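Long-range contacts in probable leucine/isoleucine/valine-binding protein (Rhodopirellula baltica, PDB 4KV7), which probably binds a branched-chain amino acid or a related small ligand as a solute-binding protein of the leucine-binding family: residues A[29-33]-A[224-228]; A[229-234]-A[256-260]. The protein carries 1 engineered substitution. All blocks are in the same frame, centred on the assembly; numbering follows the deposited sequence.

Interactions 1 and 2 share helix 226-238. Its start, in 224-228, reaches across to the other lobe of the periplasmic-binding-protein fold at 29-33. The following turns, 229-234, pack within their own lobe against 256-260. Interaction 1 therefore joins the two lobes, between which ligands bind in this family, whereas interaction 2 lies within one of them; whether either borders the ligand site here remains open. The two contacts have centres about 10 Å apart. They also touch directly: Tyr226 CB lies 3.9 Å from Leu256 N, and Glu32 OE1 approaches Arg258 NH1 to 3.8 Å, a long and weak contact.

Interaction 1. Residues A[29-33]-A[224-228]; sequences PAAEL and GTYEP
Tyr226 reaches from the first turn of helix 226-238 to the start of helix 31-50, where its OH accepts a hydrogen bond from Glu32 N at 2.9 Å. The bond is fairly straight, with an N-H...O angle of 163°. The same oxygen lies 3.1 Å from Pro29 O, so the phenol end rests in the turn that leads into the helix. Glu32 meets the phenol end obliquely with its aliphatic part, CB being 3.3 Å from Tyr226 OH, while a bend at chi2 leads the carboxylate away from the ring. Leu33 comes to the ring edge, its CG 4.2 Å from Tyr226 CE1, and its CD1 also approaches the methyl group of Thr225. A water lies over the centre of one ring face; it accepts from Glu227 N and donates to Pro29 O at 2.8 Å. Beside this bridge, the extended Glu227 side chain brings OE1 to 3.3 Å from Pro29 CB.

The ring is placed by a first torsion of 55°, which sets CG between the backbone N and the carbonyl carbon and carries the phenol across to 29-33. Further out, Thr225 at the N-cap position donates its N-H to Tyr196, and Phe250 packs on both Leu33 and Thr225. A phenylalanine in place of Tyr226 would probably leave Glu32 N without its acceptor in this contact. The contact joins the two lobes of a type I periplasmic binding protein through their helix starts. Glu32 N is met by a phenol oxygen and Glu227 N by a water; accepting from an amide at a helix start would probably polarise that water and strengthen the O-H it gives to Pro29 O.

Interaction 2. Residues A[229-234]-A[256-260]; sequences CSKLIR and LQRSL
Leu260 and Leu256 project from helix 253-260 onto helix 226-238, the two successive helices of a Rossmann-like beta-alpha-beta-alpha-beta succession through strands 219-223, 244-247 and 268-271. The short helical segments cross at -44°, with their axes 9.7 Å apart at closest approach.

Apolar packing fills the side toward the sheet. Leu260 forks over helix 226-238: CD1 meets Ile233 CD1 at 3.8 Å, the two side chains crossing at about a right angle, while CD2 goes the other way, to 3.5 Å from Ser230 O and on to the CG of Arg234. Leu256, with CG anti to the backbone N (chi1 -179°), sends CD1 between the helices, 4.1 Å from Cys229 CB. Behind this layer Met222 of strand 219-223 touches Cys229 and Ile233, and Phe245 of strand 244-247 also touches Ile233. Near the middle, Ser230 sets its CB 4.0 Å from Leu260 CG; its hydroxyl is bonded to Tyr226 O one turn back in its own helix.

Polar contacts take over at the outer edge. Arg234, extended from CG to NE, slides past Leu260 in the opposite direction and lays one guanidinium face over CD2. This carries NH2 to the last turn of helix 253-260, where it donates to Ser259 O at 2.9 Å. The donor lies in the carbonyl plane, although the bond is bent, with an N-H...O angle of 143°. A positive group beside carbonyls at a helix C-terminus is probably also favoured by the helix dipole.

Water completes this edge: one molecule accepts from Arg234 NH2 and donates to Leu260 O at 2.7 Å, tying the guanidinium to two successive carbonyls, one directly and one through solvent.

Interaction 1. Residues A[29-33]-A[224-228]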
ATOM      1  N   PRO A  29      -9.903  -9.613   9.089  1.00 12.04           N
ATOM      2  CA  PRO A  29      -9.382 -10.448   7.998  1.00 11.49           C
ATOM      3  C   PRO A  29      -8.275  -9.815   7.159  1.00 12.10           C
ATOM      4  O   PRO A  29      -7.641 -10.567   6.414  1.00 12.50           O
ATOM      5  CB  PRO A  29     -10.627 -10.757   7.147  1.00 14.11           C
ATOM      6  CG  PRO A  29     -11.600  -9.703   7.496  1.00 18.27           C
ATOM      7  CD  PRO A  29     -11.334  -9.312   8.926  1.00 12.50           C
ATOM      8  N   ALA A  30      -8.038  -8.509   7.287  1.00 10.57           N
ATOM      9  CA  ALA A  30      -6.946  -7.847   6.566  1.00  9.87           C
ATOM     10  C   ALA A  30      -5.841  -7.382   7.520  1.00  9.45           C
ATOM     11  O   ALA A  30      -5.017  -6.533   7.155  1.00  9.49           O
ATOM     12  CB  ALA A  30      -7.480  -6.676   5.744  1.00 11.55           C
ATOM     13  N   ALA A  31      -5.810  -7.939   8.730  1.00  9.98           N
ATOM     14  CA  ALA A  31      -4.873  -7.499   9.769  1.00  9.72           C
ATOM     15  C   ALA A  31      -3.404  -7.505   9.368  1.00 10.22           C
ATOM     16  O   ALA A  31      -2.629  -6.697   9.870  1.00 10.09           O
ATOM     17  CB  ALA A  31      -5.047  -8.321  11.020  1.00 11.01           C
ATOM     18  N   GLU A  32      -3.002  -8.407   8.480  1.00  9.69           N
ATOM     19  CA  GLU A  32      -1.595  -8.450   8.093  1.00 10.32           C
ATOM     20  C   GLU A  32      -1.123  -7.128   7.494  1.00  9.83           C
ATOM     21  O   GLU A  32       0.048  -6.766   7.608  1.00 10.41           O
ATOM     22  CB  GLU A  32      -1.324  -9.586   7.121  1.00 11.51           C
ATOM     23  CG  GLU A  32      -1.328 -10.945   7.790  1.00 15.33           C
ATOM     24  CD  GLU A  32      -0.180 -11.098   8.778  1.00 20.38           C
ATOM     25  OE1 GLU A  32       0.984 -10.869   8.388  1.00 20.24           O
ATOM     26  OE2 GLU A  32      -0.451 -11.442   9.945  1.00 27.26           O
ATOM     27  N   LEU A  33      -2.033  -6.397   6.860  1.00  9.00           N
ATOM     28  CA  LEU A  33      -1.668  -5.138   6.231  1.00  8.51           C
ATOM     29  C   LEU A  33      -1.308  -4.096   7.283  1.00  8.93           C
ATOM     30  O   LEU A  33      -0.241  -3.478   7.216  1.00  9.64           O
ATOM     31  CB  LEU A  33      -2.802  -4.645   5.333  1.00  8.66           C
ATOM     32  CG  LEU A  33      -3.234  -5.604   4.224  1.00  8.69           C
ATOM     33  CD1 LEU A  33      -4.319  -4.988   3.358  1.00 10.15           C
ATOM     34  CD2 LEU A  33      -2.056  -6.062   3.360  1.00 11.05           C
ATOM     35  N   GLY A 224      -8.149  -6.520  -4.435  1.00  8.27           N
ATOM     36  CA  GLY A 224      -8.767  -7.048  -3.242  1.00  8.89           C
ATOM     37  C   GLY A 224      -7.762  -7.205  -2.131  1.00  8.60           C
ATOM     38  O   GLY A 224      -6.711  -6.572  -2.157  1.00  8.40           O
ATOM     39  N   THR A 225      -8.094  -8.020  -1.134  1.00  9.42           N
ATOM     40  CA  THR A 225      -7.162  -8.348  -0.061  1.00  9.07           C
ATOM     41  C   THR A 225      -6.854  -9.843  -0.086  1.00  8.48           C
ATOM     42  O   THR A 225      -7.552 -10.627  -0.742  1.00  9.64           O
ATOM     43  CB  THR A 225      -7.720  -7.965   1.308  1.00  9.90           C
ATOM     44  OG1 THR A 225      -8.987  -8.603   1.487  1.00 11.09           O
ATOM     45  CG2 THR A 225      -7.874  -6.437   1.408  1.00 10.95           C
ATOM     46  N   TYR A 226      -5.825 -10.241   0.656  1.00  9.13           N
ATOM     47  CA  TYR A 226      -5.303 -11.595   0.571  1.00  9.43           C
ATOM     48  C   TYR A 226      -6.318 -12.689   0.856  1.00 10.24           C
ATOM     49  O   TYR A 226      -6.307 -13.713   0.175  1.00 10.81           O
ATOM     50  CB  TYR A 226      -4.040 -11.778   1.423  1.00 10.38           C
ATOM     51  CG  TYR A 226      -4.195 -11.399   2.877  1.00  9.56           C
ATOM     52  CD1 TYR A 226      -3.933 -10.096   3.302  1.00 10.10           C
ATOM     53  CD2 TYR A 226      -4.563 -12.341   3.830  1.00  9.76           C
ATOM     54  CE1 TYR A 226      -4.058  -9.738   4.636  1.00  9.98           C
ATOM     55  CE2 TYR A 226      -4.689 -11.988   5.165  1.00 11.16           C
ATOM     56  CZ  TYR A 226      -4.430 -10.686   5.561  1.00 10.07           C
ATOM     57  OH  TYR A 226      -4.547 -10.290   6.864  1.00 11.50           O
ATOM     58  N   GLU A 227      -7.189 -12.522   1.850  1.00  9.65           N
ATOM     59  CA  GLU A 227      -8.132 -13.593   2.176  1.00 10.60           C
ATOM     60  C   GLU A 227      -9.115 -13.904   1.029  1.00 10.38           C
ATOM     61  O   GLU A 227      -9.175 -15.051   0.567  1.00 11.00           O
ATOM     62  CB  GLU A 227      -8.884 -13.356   3.495  1.00 11.74           C
ATOM     63  CG  GLU A 227      -9.740 -14.569   3.848  1.00 13.43           C
ATOM     64  CD  GLU A 227     -10.877 -14.308   4.836  1.00 14.42           C
ATOM     65  OE1 GLU A 227     -11.345 -13.150   4.951  1.00 14.81           O
ATOM     66  OE2 GLU A 227     -11.336 -15.294   5.448  1.00 17.91           O
ATOM     67  N   PRO A 228      -9.887 -12.906   0.569  1.00 10.38           N
ATOM     68  CA  PRO A 228     -10.814 -13.217  -0.519  1.00 11.23           C
ATOM     69  C   PRO A 228     -10.088 -13.556  -1.814  1.00 10.25           C
ATOM     70  O   PRO A 228     -10.592 -14.389  -2.568  1.00 11.78           O
ATOM     71  CB  PRO A 228     -11.654 -11.938  -0.652  1.00 11.92           C
ATOM     72  CG  PRO A 228     -10.818 -10.868  -0.061  1.00 11.64           C
ATOM     73  CD  PRO A 228     -10.063 -11.522   1.045  1.00 11.12           C
TER
HETATM   74  O   HOH W   1      -7.461 -10.278   3.652  1.00 10.25           O

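Interaction 2. Residues A[229-234]-A[256-260]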
ATOM      1  N   CYS A 229      -8.933 -12.952  -2.079  1.00  9.69           N
ATOM      2  CA  CYS A 229      -8.200 -13.295  -3.292  1.00  9.65           C
ATOM      3  C   CYS A 229      -7.702 -14.734  -3.263  1.00 11.80           C
ATOM      4  O   CYS A 229      -7.754 -15.439  -4.280  1.00 11.38           O
ATOM      5  CB  CYS A 229      -7.061 -12.311  -3.534  1.00 11.35           C
ATOM      6  SG  CYS A 229      -7.655 -10.678  -4.047  1.00 11.02           S
ATOM      7  N   SER A 230      -7.257 -15.197  -2.098  1.00 11.63           N
ATOM      8  CA  SER A 230      -6.819 -16.580  -1.965  0.73 12.09           C
ATOM      9  C   SER A 230      -7.969 -17.536  -2.216  1.00 14.40           C
ATOM     10  O   SER A 230      -7.816 -18.549  -2.905  1.00 14.52           O
ATOM     11  CB  SER A 230      -6.258 -16.849  -0.572  0.73 12.77           C
ATOM     12  OG  SER A 230      -5.057 -16.145  -0.364  0.73 13.32           O
ATOM     13  N   LYS A 231      -9.129 -17.235  -1.643  1.00 12.99           N
ATOM     14  CA  LYS A 231     -10.292 -18.075  -1.840  1.00 14.41           C
ATOM     15  C   LYS A 231     -10.740 -18.097  -3.297  1.00 13.82           C
ATOM     16  O   LYS A 231     -11.101 -19.136  -3.827  1.00 14.75           O
ATOM     17  CB  LYS A 231     -11.438 -17.625  -0.939  1.00 15.04           C
ATOM     18  CG  LYS A 231     -12.658 -18.509  -1.075  1.00 16.57           C
ATOM     19  CD  LYS A 231     -13.666 -18.279   0.014  1.00 19.89           C
ATOM     20  CE  LYS A 231     -14.926 -19.071  -0.250  1.00 23.91           C
ATOM     21  NZ  LYS A 231     -15.994 -18.670   0.695  1.00 28.67           N
ATOM     22  N   LEU A 232     -10.723 -16.940  -3.940  1.00 12.81           N
ATOM     23  CA  LEU A 232     -11.077 -16.846  -5.348  1.00 12.79           C
ATOM     24  C   LEU A 232     -10.164 -17.741  -6.194  1.00 13.36           C
ATOM     25  O   LEU A 232     -10.633 -18.484  -7.053  1.00 14.12           O
ATOM     26  CB  LEU A 232     -11.004 -15.381  -5.785  1.00 13.12           C
ATOM     27  CG  LEU A 232     -11.442 -14.990  -7.202  1.00 13.47           C
ATOM     28  CD1 LEU A 232     -10.389 -15.333  -8.240  1.00 15.17           C
ATOM     29  CD2 LEU A 232     -12.792 -15.587  -7.572  1.00 15.57           C
ATOM     30  N   ILE A 233      -8.860 -17.654  -5.963  1.00 13.42           N
ATOM     31  CA  ILE A 233      -7.908 -18.454  -6.727  1.00 15.03           C
ATOM     32  C   ILE A 233      -8.105 -19.951  -6.505  1.00 16.41           C
ATOM     33  O   ILE A 233      -8.094 -20.731  -7.465  1.00 17.52           O
ATOM     34  CB  ILE A 233      -6.471 -18.032  -6.440  1.00 15.28           C
ATOM     35  CG1 ILE A 233      -6.234 -16.653  -7.058  1.00 14.31           C
ATOM     36  CG2 ILE A 233      -5.483 -19.051  -7.007  1.00 18.18           C
ATOM     37  CD1 ILE A 233      -5.002 -15.959  -6.550  1.00 21.50           C
ATOM     38  N   ARG A 234      -8.316 -20.356  -5.255  1.00 15.17           N
ATOM     39  CA  ARG A 234      -8.582 -21.758  -4.956  1.00 17.42           C
ATOM     40  C   ARG A 234      -9.832 -22.236  -5.677  1.00 16.45           C
ATOM     41  O   ARG A 234      -9.849 -23.318  -6.264  1.00 18.34           O
ATOM     42  CB  ARG A 234      -8.761 -21.974  -3.450  1.00 19.69           C
ATOM     43  CG  ARG A 234      -7.465 -21.984  -2.664  1.00 20.96           C
ATOM     44  CD  ARG A 234      -7.665 -22.509  -1.248  1.00 23.51           C
ATOM     45  NE  ARG A 234      -6.435 -22.414  -0.464  1.00 28.22           N
ATOM     46  CZ  ARG A 234      -5.473 -23.332  -0.458  1.00 30.05           C
ATOM     47  NH1 ARG A 234      -5.589 -24.433  -1.193  1.00 35.55           N
ATOM     48  NH2 ARG A 234      -4.389 -23.148   0.288  1.00 30.23           N
ATOM     49  N   LEU A 256      -0.653 -13.544   0.689  1.00 12.05           N
ATOM     50  CA  LEU A 256      -1.288 -14.333  -0.352  1.00 12.05           C
ATOM     51  C   LEU A 256      -0.525 -15.628  -0.595  1.00 13.96           C
ATOM     52  O   LEU A 256      -1.117 -16.713  -0.672  1.00 14.16           O
ATOM     53  CB  LEU A 256      -1.343 -13.509  -1.635  1.00 12.73           C
ATOM     54  CG  LEU A 256      -2.008 -14.170  -2.842  1.00 12.86           C
ATOM     55  CD1 LEU A 256      -3.518 -14.267  -2.666  1.00 15.52           C
ATOM     56  CD2 LEU A 256      -1.674 -13.401  -4.102  1.00 15.75           C
ATOM     57  N   GLN A 257       0.799 -15.533  -0.684  1.00 14.09           N
ATOM     58  CA  GLN A 257       1.627 -16.710  -0.916  1.00 16.69           C
ATOM     59  C   GLN A 257       1.540 -17.684   0.256  1.00 17.73           C
ATOM     60  O   GLN A 257       1.480 -18.898   0.061  1.00 19.88           O
ATOM     61  CB  GLN A 257       3.083 -16.320  -1.182  1.00 18.45           C
ATOM     62  CG  GLN A 257       3.983 -17.537  -1.391  1.00 22.78           C
ATOM     63  CD  GLN A 257       5.346 -17.189  -1.952  1.00 23.59           C
ATOM     64  OE1 GLN A 257       5.865 -16.095  -1.727  1.00 24.84           O
ATOM     65  NE2 GLN A 257       5.934 -18.126  -2.694  1.00 26.93           N
ATOM     66  N   ARG A 258       1.525 -17.154   1.476  1.00 16.53           N
ATOM     67  CA  ARG A 258       1.434 -17.984   2.670  1.00 19.97           C
ATOM     68  C   ARG A 258       0.119 -18.759   2.693  1.00 17.58           C
ATOM     69  O   ARG A 258       0.090 -19.931   3.064  1.00 20.41           O
ATOM     70  CB  ARG A 258       1.575 -17.118   3.927  1.00 18.98           C
ATOM     71  CG  ARG A 258       1.618 -17.853   5.249  1.00 29.75           C
ATOM     72  CD  ARG A 258       1.740 -16.847   6.395  1.00 32.24           C
ATOM     73  NE  ARG A 258       2.395 -15.612   5.954  1.00 34.09           N
ATOM     74  CZ  ARG A 258       1.859 -14.397   6.045  1.00 31.95           C
ATOM     75  NH1 ARG A 258       0.651 -14.233   6.572  1.00 34.74           N
ATOM     76  NH2 ARG A 258       2.534 -13.342   5.610  1.00 32.53           N
ATOM     77  N   SER A 259      -0.967 -18.111   2.294  1.00 17.94           N
ATOM     78  CA  SER A 259      -2.274 -18.756   2.303  1.00 18.16           C
ATOM     79  C   SER A 259      -2.399 -19.820   1.217  1.00 18.34           C
ATOM     80  O   SER A 259      -2.960 -20.891   1.450  1.00 20.07           O
ATOM     81  CB  SER A 259      -3.380 -17.712   2.134  1.00 18.23           C
ATOM     82  OG  SER A 259      -4.647 -18.352   2.070  1.00 22.06           O
ATOM     83  N   LEU A 260      -1.879 -19.521   0.032  1.00 18.21           N
ATOM     84  CA  LEU A 260      -2.081 -20.391  -1.123  1.00 17.94           C
ATOM     85  C   LEU A 260      -1.042 -21.483  -1.298  1.00 20.43           C
ATOM     86  O   LEU A 260      -1.315 -22.494  -1.949  1.00 21.37           O
ATOM     87  CB  LEU A 260      -2.125 -19.564  -2.405  1.00 17.66           C
ATOM     88  CG  LEU A 260      -3.413 -18.790  -2.649  1.00 16.30           C
ATOM     89  CD1 LEU A 260      -3.242 -17.892  -3.861  1.00 15.76           C
ATOM     90  CD2 LEU A 260      -4.572 -19.746  -2.846  1.00 17.81           C
TER
HETATM   91  O   HOH W   2      -6.150 -20.667   1.166  1.00 36.26           O
HETATM   92  O   HOH W   3      -2.217 -24.753  -0.878  1.00 46.86           O